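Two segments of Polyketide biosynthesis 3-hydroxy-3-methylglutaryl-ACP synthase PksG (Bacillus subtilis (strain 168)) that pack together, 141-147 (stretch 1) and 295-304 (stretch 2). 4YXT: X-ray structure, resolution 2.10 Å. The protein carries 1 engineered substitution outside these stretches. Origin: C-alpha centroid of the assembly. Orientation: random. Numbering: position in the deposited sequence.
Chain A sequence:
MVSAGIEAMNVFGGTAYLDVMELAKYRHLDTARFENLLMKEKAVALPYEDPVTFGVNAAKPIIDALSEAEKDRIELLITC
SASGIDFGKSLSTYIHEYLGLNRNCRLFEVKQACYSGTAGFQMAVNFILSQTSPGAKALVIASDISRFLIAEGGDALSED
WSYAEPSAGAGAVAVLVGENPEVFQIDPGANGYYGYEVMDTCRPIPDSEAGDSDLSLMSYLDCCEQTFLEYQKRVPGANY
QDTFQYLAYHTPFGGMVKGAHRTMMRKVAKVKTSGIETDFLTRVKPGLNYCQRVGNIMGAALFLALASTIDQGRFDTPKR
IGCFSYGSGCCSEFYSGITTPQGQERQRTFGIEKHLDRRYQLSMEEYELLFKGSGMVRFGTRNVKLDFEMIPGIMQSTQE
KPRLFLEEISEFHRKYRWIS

Stretch 1, residues 141-147: IASDISR
Stretch 2 (295-304) GNIMGAALFL

Residues 141-145 form the end of a β-strand, and the alternation of its side chains sets up the contact: Ala142 and Asp144 point toward the second stretch, whereas Ile141, Ser143 and Ile145 point away. Opposite them, a loop from Gly295 passes through a short 3-10 segment at 299-300 into a helix that begins at Ala301. The register pairs Ala142 with Ala300 (CA to CA 4.9 Å) and Asp144 with Ile297 (CA to CA 5.9 Å), so the two chains run in opposing senses. Together they bury 371 Å².

Asp144 contributes most. With chi1 at -86° (m) and chi2 at -49°, its carboxylate reaches the start of the 3-10 segment, where Gly299 N donates a hydrogen bond to Asp144 OD2 (3.0 Å, N-H...O angle 144°). OD1 is satisfied elsewhere in the structure, so this buried acid leaves neither oxygen unpaired. Gly299 (phi/psi -52/-27) suits the site because a CB there would lie 2.9 Å from Asp144 OD2, a clash.

Met298, at phi/psi 62/-115, points its CB toward the strand, 3.4 Å from Asp144 OD2. Its flexible, unbranched chain (chi1 -67°, m; chi2 168°, t; chi3 -97°, between wells) extends along the strand's end, bringing Met298 CE to 3.3 Å from Ser146 OG and 3.8 Å from Ile145 C. The backbone turn is braced by Met298 N donating to Asn296 OD1 (2.9 Å) and Ala300 N donating to Ile297 O (3.1 Å).

Ala142 packs against Ala300 and Phe303 and covers 69 Å². Its CB lies 3.5 Å from Ala300 CB, and two methyl side chains permit this close backbone approach. The same Ala142 CB sits 4.2 Å from Phe303 CD2, at the ring's edge and near its plane; Phe303 adopts chi1 -67° (m) and chi2 -30°.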

# COMPACT_ATOMS: atom_id res chain seq x y z
N ILE A 141 1.93 -2.27 -11.08
CA ILE A 141 2.44 -3.57 -11.30
C ILE A 141 1.92 -4.46 -10.14
O ILE A 141 2.24 -4.23 -9.00
CB ILE A 141 3.97 -3.56 -11.25
CG1 ILE A 141 4.53 -2.69 -12.36
CG2 ILE A 141 4.50 -4.98 -11.34
CD1 ILE A 141 6.04 -2.78 -12.50
N ALA A 142 1.10 -5.45 -10.46
CA ALA A 142 0.73 -6.45 -9.51
C ALA A 142 1.63 -7.70 -9.70
O ALA A 142 1.65 -8.26 -10.76
CB ALA A 142 -0.74 -6.77 -9.67
N SER A 143 2.37 -8.10 -8.65
CA SER A 143 3.36 -9.20 -8.64
C SER A 143 3.18 -10.07 -7.38
O SER A 143 3.33 -9.61 -6.26
CB SER A 143 4.78 -8.57 -8.65
OG SER A 143 5.84 -9.47 -9.05
N ASP A 144 2.83 -11.34 -7.57
CA ASP A 144 2.66 -12.29 -6.47
C ASP A 144 3.18 -13.67 -6.85
O ASP A 144 3.10 -14.07 -8.02
CB ASP A 144 1.20 -12.45 -6.03
CG ASP A 144 0.76 -11.39 -4.99
OD1 ASP A 144 1.48 -11.18 -3.98
OD2 ASP A 144 -0.31 -10.76 -5.23
N ILE A 145 3.72 -14.35 -5.83
CA ILE A 145 4.31 -15.67 -5.89
C ILE A 145 3.67 -16.50 -4.78
O ILE A 145 3.76 -16.11 -3.62
CB ILE A 145 5.81 -15.64 -5.60
CG1 ILE A 145 6.64 -15.08 -6.78
CG2 ILE A 145 6.33 -17.06 -5.36
CD1 ILE A 145 6.33 -13.69 -7.25
N SER A 146 3.04 -17.62 -5.12
CA SER A 146 2.62 -18.59 -4.10
C SER A 146 3.80 -19.23 -3.37
O SER A 146 4.89 -19.33 -3.91
CB SER A 146 1.80 -19.69 -4.73
OG SER A 146 0.72 -19.11 -5.39
N ARG A 147 3.53 -19.76 -2.19
CA ARG A 147 4.55 -20.22 -1.25
C ARG A 147 4.41 -21.70 -0.83
O ARG A 147 3.34 -22.16 -0.42
CB ARG A 147 4.57 -19.30 -0.02
CG ARG A 147 3.34 -19.31 0.89
CD ARG A 147 2.02 -19.05 0.19
NE ARG A 147 1.49 -20.26 -0.44
CZ ARG A 147 0.42 -20.30 -1.23
NH1 ARG A 147 -0.27 -19.20 -1.48
NH2 ARG A 147 0.02 -21.47 -1.77
N GLY A 295 -2.29 -19.96 -13.25
CA GLY A 295 -2.71 -20.23 -11.89
C GLY A 295 -3.31 -18.99 -11.24
O GLY A 295 -3.56 -18.02 -11.91
N ASN A 296 -3.62 -19.10 -9.97
CA ASN A 296 -4.05 -17.99 -9.16
C ASN A 296 -2.82 -17.13 -8.87
O ASN A 296 -1.88 -17.53 -8.17
CB ASN A 296 -4.65 -18.47 -7.82
CG ASN A 296 -4.97 -17.31 -6.88
OD1 ASN A 296 -5.22 -16.16 -7.30
ND2 ASN A 296 -4.95 -17.60 -5.59
N ILE A 297 -2.87 -15.92 -9.40
CA ILE A 297 -1.76 -14.97 -9.28
C ILE A 297 -2.12 -13.88 -8.29
O ILE A 297 -1.50 -12.83 -8.27
CB ILE A 297 -1.48 -14.40 -10.71
CG1 ILE A 297 -0.90 -15.51 -11.55
CG2 ILE A 297 -0.47 -13.30 -10.72
CD1 ILE A 297 0.10 -16.32 -10.82
N MET A 298 -3.17 -14.12 -7.51
CA MET A 298 -3.55 -13.27 -6.37
C MET A 298 -3.93 -11.82 -6.74
O MET A 298 -4.92 -11.61 -7.45
CB MET A 298 -2.49 -13.38 -5.31
CG MET A 298 -2.47 -14.78 -4.71
SD MET A 298 -1.03 -15.10 -3.71
CE MET A 298 -0.07 -15.91 -4.99
N GLY A 299 -3.14 -10.86 -6.29
CA GLY A 299 -3.31 -9.49 -6.65
C GLY A 299 -3.39 -9.22 -8.14
O GLY A 299 -3.98 -8.23 -8.57
N ALA A 300 -2.77 -10.05 -8.95
CA ALA A 300 -2.75 -9.76 -10.39
C ALA A 300 -3.77 -10.59 -11.16
O ALA A 300 -3.85 -10.49 -12.43
CB ALA A 300 -1.36 -10.00 -10.93
N ALA A 301 -4.56 -11.38 -10.46
CA ALA A 301 -5.49 -12.32 -11.13
C ALA A 301 -6.50 -11.60 -12.01
O ALA A 301 -6.64 -11.93 -13.19
CB ALA A 301 -6.23 -13.26 -10.12
N LEU A 302 -7.27 -10.69 -11.45
CA LEU A 302 -8.23 -9.97 -12.30
C LEU A 302 -7.56 -9.29 -13.51
O LEU A 302 -8.10 -9.29 -14.58
CB LEU A 302 -9.00 -8.93 -11.50
CG LEU A 302 -9.85 -8.01 -12.36
CD1 LEU A 302 -11.05 -8.77 -12.94
CD2 LEU A 302 -10.29 -6.88 -11.48
N PHE A 303 -6.40 -8.66 -13.33
CA PHE A 303 -5.74 -8.08 -14.48
C PHE A 303 -5.43 -9.11 -15.57
O PHE A 303 -5.58 -8.79 -16.73
CB PHE A 303 -4.46 -7.34 -14.09
CG PHE A 303 -4.70 -6.09 -13.26
CD1 PHE A 303 -5.87 -5.32 -13.39
CD2 PHE A 303 -3.71 -5.65 -12.39
CE1 PHE A 303 -6.05 -4.18 -12.62
CE2 PHE A 303 -3.88 -4.50 -11.62
CZ PHE A 303 -5.05 -3.76 -11.75
N LEU A 304 -5.00 -10.33 -15.17
CA LEU A 304 -4.70 -11.41 -16.06
C LEU A 304 -5.91 -11.87 -16.84
O LEU A 304 -5.77 -12.24 -18.02
CB LEU A 304 -4.09 -12.60 -15.27
CG LEU A 304 -3.51 -13.78 -16.04
CD1 LEU A 304 -2.31 -13.36 -16.84
CD2 LEU A 304 -3.15 -14.95 -15.12